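Local coordinates for protein carboxynorspermidine decarboxylase (PDB 3N29) that probably catalyses the pyridoxal-5'-phosphate-dependent decarboxylation of carboxynorspermidine to norspermidine, using a beta/alpha-barrel fold, at residues A[112-126]-A[133-147]. Numbering follows the deposited sequence.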
loop_
_atom_site.group_PDB
_atom_site.type_symbol
_atom_site.label_atom_id
_atom_site.label_comp_id
_atom_site.label_asym_id
_atom_site.label_seq_id
_atom_site.Cartn_x
_atom_site.Cartn_y
_atom_site.Cartn_z
ATOM N N LYS A 112 -12.230 -25.966 -1.909
ATOM C CA LYS A 112 -13.615 -26.100 -1.542
ATOM C C LYS A 112 -14.452 -25.207 -2.463
ATOM O O LYS A 112 -14.063 -25.006 -3.555
ATOM C CB LYS A 112 -13.864 -26.003 -0.061
ATOM C CG LYS A 112 -13.131 -27.081 0.733
ATOM C CD LYS A 112 -13.416 -27.081 2.183
ATOM C CE LYS A 112 -14.838 -27.170 2.486
ATOM N NZ LYS A 112 -15.103 -27.622 3.843
ATOM N N GLU A 113 -15.636 -24.798 -2.071
ATOM C CA GLU A 113 -16.463 -23.973 -2.949
ATOM C C GLU A 113 -15.788 -22.624 -3.265
ATOM O O GLU A 113 -15.083 -22.091 -2.481
ATOM C CB GLU A 113 -17.787 -23.659 -2.306
ATOM C CG GLU A 113 -18.641 -24.832 -2.026
ATOM C CD GLU A 113 -20.102 -24.496 -1.805
ATOM O OE1 GLU A 113 -20.881 -25.411 -1.662
ATOM O OE2 GLU A 113 -20.480 -23.340 -1.728
ATOM N N ILE A 114 -15.958 -22.172 -4.483
ATOM C CA ILE A 114 -15.393 -20.930 -4.941
ATOM C C ILE A 114 -16.492 -20.038 -5.500
ATOM O O ILE A 114 -17.161 -20.427 -6.398
ATOM C CB ILE A 114 -14.360 -21.181 -6.020
ATOM C CG1 ILE A 114 -13.179 -21.971 -5.483
ATOM C CG2 ILE A 114 -13.935 -19.910 -6.632
ATOM C CD1 ILE A 114 -12.185 -22.218 -6.461
ATOM N N HIS A 115 -16.631 -18.857 -4.938
ATOM C CA HIS A 115 -17.617 -17.883 -5.329
ATOM C C HIS A 115 -16.912 -16.599 -5.751
ATOM O O HIS A 115 -16.295 -15.952 -4.959
ATOM C CB HIS A 115 -18.519 -17.581 -4.162
ATOM C CG HIS A 115 -19.301 -18.757 -3.687
ATOM N ND1 HIS A 115 -20.668 -18.779 -3.669
ATOM C CD2 HIS A 115 -18.907 -19.962 -3.235
ATOM C CE1 HIS A 115 -21.083 -19.940 -3.217
ATOM N NE2 HIS A 115 -20.035 -20.672 -2.939
ATOM N N THR A 116 -17.114 -16.215 -6.983
ATOM C CA THR A 116 -16.427 -15.080 -7.572
ATOM C C THR A 116 -17.364 -13.935 -7.954
ATOM O O THR A 116 -18.395 -14.136 -8.545
ATOM C CB THR A 116 -15.624 -15.520 -8.778
ATOM O OG1 THR A 116 -14.858 -16.670 -8.462
ATOM C CG2 THR A 116 -14.737 -14.432 -9.251
ATOM N N TYR A 117 -16.973 -12.729 -7.591
ATOM C CA TYR A 117 -17.729 -11.541 -7.852
ATOM C C TYR A 117 -16.680 -10.529 -8.258
ATOM O O TYR A 117 -15.644 -10.399 -7.580
ATOM C CB TYR A 117 -18.427 -10.989 -6.576
ATOM C CG TYR A 117 -18.709 -9.530 -6.773
ATOM C CD1 TYR A 117 -19.700 -9.102 -7.680
ATOM C CD2 TYR A 117 -17.919 -8.559 -6.133
ATOM C CE1 TYR A 117 -19.936 -7.741 -7.904
ATOM C CE2 TYR A 117 -18.107 -7.185 -6.382
ATOM C CZ TYR A 117 -19.099 -6.778 -7.279
ATOM O OH TYR A 117 -19.249 -5.427 -7.475
ATOM N N SER A 118 -16.961 -9.772 -9.296
ATOM C CA SER A 118 -16.081 -8.664 -9.652
ATOM C C SER A 118 -16.895 -7.528 -10.216
ATOM O O SER A 118 -17.829 -7.775 -10.934
ATOM C CB SER A 118 -15.119 -9.094 -10.705
ATOM O OG SER A 118 -14.385 -7.997 -11.130
ATOM N N PRO A 119 -16.520 -6.285 -9.913
ATOM C CA PRO A 119 -17.192 -5.175 -10.646
ATOM C C PRO A 119 -16.888 -5.111 -12.117
ATOM O O PRO A 119 -17.567 -4.409 -12.819
ATOM C CB PRO A 119 -16.640 -3.904 -9.958
ATOM C CG PRO A 119 -15.864 -4.393 -8.783
ATOM C CD PRO A 119 -15.555 -5.817 -8.904
ATOM N N ALA A 120 -15.854 -5.816 -12.544
ATOM C CA ALA A 120 -15.190 -5.649 -13.837
ATOM C C ALA A 120 -14.619 -6.917 -14.403
ATOM O O ALA A 120 -13.421 -6.938 -14.517
ATOM C CB ALA A 120 -13.984 -4.638 -13.691
ATOM N N PHE A 121 -15.385 -7.981 -14.724
ATOM C CA PHE A 121 -14.786 -9.197 -15.351
ATOM C C PHE A 121 -14.242 -8.890 -16.738
ATOM O O PHE A 121 -14.840 -8.124 -17.483
ATOM C CB PHE A 121 -15.763 -10.381 -15.492
ATOM C CG PHE A 121 -16.176 -11.024 -14.184
ATOM C CD1 PHE A 121 -15.286 -11.788 -13.444
ATOM C CD2 PHE A 121 -17.452 -10.866 -13.715
ATOM C CE1 PHE A 121 -15.645 -12.336 -12.207
ATOM C CE2 PHE A 121 -17.829 -11.402 -12.515
ATOM C CZ PHE A 121 -16.912 -12.167 -11.741
ATOM N N LYS A 122 -13.143 -9.535 -17.114
ATOM C CA LYS A 122 -12.541 -9.300 -18.431
ATOM C C LYS A 122 -12.610 -10.570 -19.308
ATOM O O LYS A 122 -12.560 -11.706 -18.820
ATOM C CB LYS A 122 -11.100 -8.821 -18.276
ATOM C CG LYS A 122 -10.993 -7.380 -17.736
ATOM C CD LYS A 122 -9.530 -6.991 -17.381
ATOM C CE LYS A 122 -8.641 -6.863 -18.562
ATOM N NZ LYS A 122 -7.281 -6.408 -18.005
ATOM N N GLU A 123 -12.651 -10.384 -20.616
ATOM C CA GLU A 123 -12.689 -11.525 -21.526
ATOM C C GLU A 123 -11.552 -12.515 -21.406
ATOM O O GLU A 123 -11.776 -13.711 -21.642
ATOM C CB GLU A 123 -12.762 -11.052 -22.981
ATOM C CG GLU A 123 -14.040 -10.379 -23.251
ATOM C CD GLU A 123 -14.210 -10.018 -24.695
ATOM O OE1 GLU A 123 -13.831 -10.866 -25.561
ATOM O OE2 GLU A 123 -14.731 -8.898 -24.939
ATOM N N ASP A 124 -10.339 -12.040 -21.096
ATOM C CA ASP A 124 -9.145 -12.904 -21.106
ATOM C C ASP A 124 -9.139 -13.813 -19.875
ATOM O O ASP A 124 -8.366 -14.788 -19.778
ATOM C CB ASP A 124 -7.831 -12.110 -21.316
ATOM C CG ASP A 124 -7.576 -11.009 -20.246
ATOM O OD1 ASP A 124 -8.351 -10.879 -19.282
ATOM O OD2 ASP A 124 -6.537 -10.281 -20.344
ATOM N N GLU A 125 -10.042 -13.577 -18.950
ATOM C CA GLU A 125 -9.959 -14.293 -17.678
ATOM C C GLU A 125 -11.211 -15.099 -17.380
ATOM O O GLU A 125 -11.156 -15.982 -16.505
ATOM C CB GLU A 125 -9.640 -13.330 -16.480
ATOM C CG GLU A 125 -10.473 -12.079 -16.485
ATOM C CD GLU A 125 -10.392 -11.255 -15.221
ATOM O OE1 GLU A 125 -9.255 -11.233 -14.578
ATOM O OE2 GLU A 125 -11.525 -10.697 -14.932
ATOM N N ILE A 126 -12.317 -14.762 -18.066
ATOM C CA ILE A 126 -13.627 -15.351 -17.788
ATOM C C ILE A 126 -13.611 -16.866 -17.941
ATOM O O ILE A 126 -14.263 -17.572 -17.188
ATOM C CB ILE A 126 -14.780 -14.733 -18.644
ATOM C CG1 ILE A 126 -16.123 -15.185 -18.050
ATOM C CG2 ILE A 126 -14.677 -15.081 -20.150
ATOM C CD1 ILE A 126 -16.301 -14.636 -16.595
ATOM N N SER A 133 -15.075 -21.615 -10.635
ATOM C CA SER A 133 -16.095 -21.099 -9.710
ATOM C C SER A 133 -17.356 -21.901 -9.641
ATOM O O SER A 133 -17.837 -22.369 -10.661
ATOM C CB SER A 133 -16.455 -19.670 -10.123
ATOM O OG SER A 133 -15.269 -18.910 -10.170
ATOM N N HIS A 134 -17.903 -22.070 -8.439
ATOM C CA HIS A 134 -19.252 -22.621 -8.300
ATOM C C HIS A 134 -20.342 -21.593 -8.582
ATOM O O HIS A 134 -21.305 -21.877 -9.331
ATOM C CB HIS A 134 -19.416 -23.281 -6.935
ATOM C CG HIS A 134 -18.456 -24.395 -6.745
ATOM N ND1 HIS A 134 -17.153 -24.174 -6.361
ATOM C CD2 HIS A 134 -18.562 -25.728 -7.012
ATOM C CE1 HIS A 134 -16.503 -25.328 -6.361
ATOM N NE2 HIS A 134 -17.336 -26.288 -6.745
ATOM N N HIS A 135 -20.189 -20.410 -7.991
ATOM C CA HIS A 135 -21.036 -19.279 -8.242
ATOM C C HIS A 135 -20.239 -18.140 -8.908
ATOM O O HIS A 135 -19.084 -17.910 -8.535
ATOM C CB HIS A 135 -21.520 -18.715 -6.928
ATOM C CG HIS A 135 -22.529 -19.568 -6.227
ATOM N ND1 HIS A 135 -23.288 -19.088 -5.175
ATOM C CD2 HIS A 135 -22.877 -20.872 -6.386
ATOM C CE1 HIS A 135 -24.118 -20.046 -4.778
ATOM N NE2 HIS A 135 -23.884 -21.135 -5.490
ATOM N N ILE A 136 -20.873 -17.442 -9.859
ATOM C CA ILE A 136 -20.368 -16.194 -10.387
ATOM C C ILE A 136 -21.430 -15.101 -10.209
ATOM O O ILE A 136 -22.593 -15.256 -10.590
ATOM C CB ILE A 136 -19.923 -16.333 -11.826
ATOM C CG1 ILE A 136 -18.687 -17.256 -11.928
ATOM C CG2 ILE A 136 -19.469 -14.928 -12.432
ATOM C CD1 ILE A 136 -18.360 -17.677 -13.444
ATOM N N VAL A 137 -21.023 -13.955 -9.658
ATOM C CA VAL A 137 -21.977 -12.891 -9.388
ATOM C C VAL A 137 -21.540 -11.732 -10.199
ATOM O O VAL A 137 -20.349 -11.309 -10.110
ATOM C CB VAL A 137 -22.041 -12.482 -7.931
ATOM C CG1 VAL A 137 -22.859 -11.181 -7.740
ATOM C CG2 VAL A 137 -22.598 -13.620 -7.102
ATOM N N PHE A 138 -22.459 -11.252 -11.021
ATOM C CA PHE A 138 -22.169 -10.062 -11.837
ATOM C C PHE A 138 -22.579 -8.747 -11.175
ATOM O O PHE A 138 -23.523 -8.665 -10.383
ATOM C CB PHE A 138 -22.834 -10.187 -13.203
ATOM C CG PHE A 138 -22.374 -11.403 -14.018
ATOM C CD1 PHE A 138 -21.120 -11.433 -14.610
ATOM C CD2 PHE A 138 -23.225 -12.561 -14.121
ATOM C CE1 PHE A 138 -20.710 -12.542 -15.336
ATOM C CE2 PHE A 138 -22.813 -13.651 -14.819
ATOM C CZ PHE A 138 -21.549 -13.638 -15.457
ATOM N N ASN A 139 -21.855 -7.697 -11.541
ATOM C CA ASN A 139 -22.079 -6.355 -11.028
ATOM C C ASN A 139 -23.118 -5.503 -11.824
ATOM O O ASN A 139 -23.612 -4.537 -11.323
ATOM C CB ASN A 139 -20.747 -5.575 -10.957
ATOM C CG ASN A 139 -20.898 -4.272 -10.249
ATOM O OD1 ASN A 139 -20.795 -3.188 -10.876
ATOM N ND2 ASN A 139 -21.218 -4.350 -8.955
ATOM N N SER A 140 -23.436 -5.881 -13.059
ATOM C CA SER A 140 -24.351 -5.159 -13.883
ATOM C C SER A 140 -25.012 -6.150 -14.882
ATOM O O SER A 140 -24.464 -7.211 -15.163
ATOM C CB SER A 140 -23.568 -4.103 -14.670
ATOM O OG SER A 140 -22.759 -4.740 -15.688
ATOM N N LEU A 141 -26.104 -5.714 -15.498
ATOM C CA LEU A 141 -26.798 -6.534 -16.505
ATOM C C LEU A 141 -25.938 -6.741 -17.745
ATOM O O LEU A 141 -25.926 -7.836 -18.312
ATOM C CB LEU A 141 -28.127 -5.887 -16.885
ATOM C CG LEU A 141 -29.164 -5.905 -15.768
ATOM C CD1 LEU A 141 -30.486 -5.238 -16.263
ATOM C CD2 LEU A 141 -29.400 -7.346 -15.295
ATOM N N ALA A 142 -25.213 -5.676 -18.153
ATOM C CA ALA A 142 -24.300 -5.728 -19.308
ATOM C C ALA A 142 -23.242 -6.822 -19.112
ATOM O O ALA A 142 -23.017 -7.643 -20.011
ATOM C CB ALA A 142 -23.647 -4.373 -19.572
ATOM N N GLN A 143 -22.640 -6.880 -17.932
ATOM C CA GLN A 143 -21.601 -7.865 -17.674
ATOM C C GLN A 143 -22.226 -9.280 -17.692
ATOM O O GLN A 143 -21.687 -10.191 -18.323
ATOM C CB GLN A 143 -20.915 -7.573 -16.345
ATOM C CG GLN A 143 -19.905 -6.451 -16.397
ATOM C CD GLN A 143 -18.515 -6.985 -16.406
ATOM O OE1 GLN A 143 -17.695 -6.670 -17.270
ATOM N NE2 GLN A 143 -18.251 -7.813 -15.468
ATOM N N PHE A 144 -23.395 -9.418 -17.079
ATOM C CA PHE A 144 -24.130 -10.675 -17.115
ATOM C C PHE A 144 -24.427 -11.057 -18.586
ATOM O O PHE A 144 -24.124 -12.181 -19.030
ATOM C CB PHE A 144 -25.390 -10.554 -16.294
ATOM C CG PHE A 144 -26.441 -11.550 -16.598
ATOM C CD1 PHE A 144 -26.147 -12.919 -16.729
ATOM C CD2 PHE A 144 -27.763 -11.135 -16.726
ATOM C CE1 PHE A 144 -27.189 -13.836 -17.039
ATOM C CE2 PHE A 144 -28.795 -12.033 -17.013
ATOM C CZ PHE A 144 -28.502 -13.379 -17.158
ATOM N N HIS A 145 -24.979 -10.143 -19.335
ATOM C CA HIS A 145 -25.357 -10.496 -20.711
ATOM C C HIS A 145 -24.102 -10.835 -21.550
ATOM O O HIS A 145 -24.164 -11.621 -22.482
ATOM C CB HIS A 145 -26.157 -9.381 -21.345
ATOM C CG HIS A 145 -27.538 -9.228 -20.769
ATOM N ND1 HIS A 145 -28.230 -8.037 -20.775
ATOM C CD2 HIS A 145 -28.357 -10.131 -20.192
ATOM C CE1 HIS A 145 -29.402 -8.202 -20.192
ATOM N NE2 HIS A 145 -29.506 -9.470 -19.836
ATOM N N LYS A 146 -22.982 -10.195 -21.265
ATOM C CA LYS A 146 -21.787 -10.385 -22.067
ATOM C C LYS A 146 -21.197 -11.801 -21.814
ATOM O O LYS A 146 -20.655 -12.427 -22.725
ATOM C CB LYS A 146 -20.768 -9.355 -21.676
ATOM C CG LYS A 146 -19.559 -9.201 -22.580
ATOM C CD LYS A 146 -18.554 -8.261 -21.862
ATOM C CE LYS A 146 -17.436 -7.806 -22.766
ATOM N NZ LYS A 146 -17.215 -6.306 -22.658
ATOM N N PHE A 147 -21.282 -12.266 -20.568
ATOM C CA PHE A 147 -20.582 -13.483 -20.155
ATOM C C PHE A 147 -21.495 -14.655 -19.879
ATOM O O PHE A 147 -21.024 -15.735 -19.532
ATOM C CB PHE A 147 -19.715 -13.177 -18.935
ATOM C CG PHE A 147 -18.572 -12.261 -19.242
ATOM C CD1 PHE A 147 -17.638 -12.614 -20.221
ATOM C CD2 PHE A 147 -18.417 -11.053 -18.566
ATOM C CE1 PHE A 147 -16.571 -11.762 -20.514
ATOM C CE2 PHE A 147 -17.373 -10.190 -18.876
ATOM C CZ PHE A 147 -16.446 -10.541 -19.834
HETATM O O HOH W 1 -19.544 -8.085 -13.086
#
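Thr116 pairs with Ile136 and bonds to the residues on either side of it, N to His135 O (3.0 Å) and O to Val137 N (2.9 Å), where strands 113-118 and 135-138 run parallel as the third and fourth staves of the beta/alpha-barrel. Helix 123-132 makes the beta-alpha-beta crossover between them. On the face inside the barrel, the imidazoles of His115 and His135 run alongside each other in the same direction; His115 CE1 sits over one face of the His135 ring, although the planes are inclined at 59°. His115 is steadied by a nearly straight bond from NE2 to Glu113 OE2, and Glu113 in turn forms a salt bridge with Lys71. Farther along this face, Tyr117 lays CD1 against Val137 CG1 (3.8 Å), and its side chain comes about 4 Å from the bound pyridoxal phosphate.

On the other face Phe121 packs tightly, CZ against Ile136 CG2 and CD2 against Phe138 CD1, with Ser118 CB over the centre of one ring face. With CG anti to its carbonyl carbon (chi1 -68°), Phe147 has Ile126 CD1 over one ring face and Phe121 CB near CE2. The packing loosens toward solvent, where Glu123 OE2 and Lys146 NZ are 4.3 Å apart, too far for a salt bridge. Past Val137 a water joins the segments, donating to Ser118 O and accepting from Asn139 N, each at 2.8 Å.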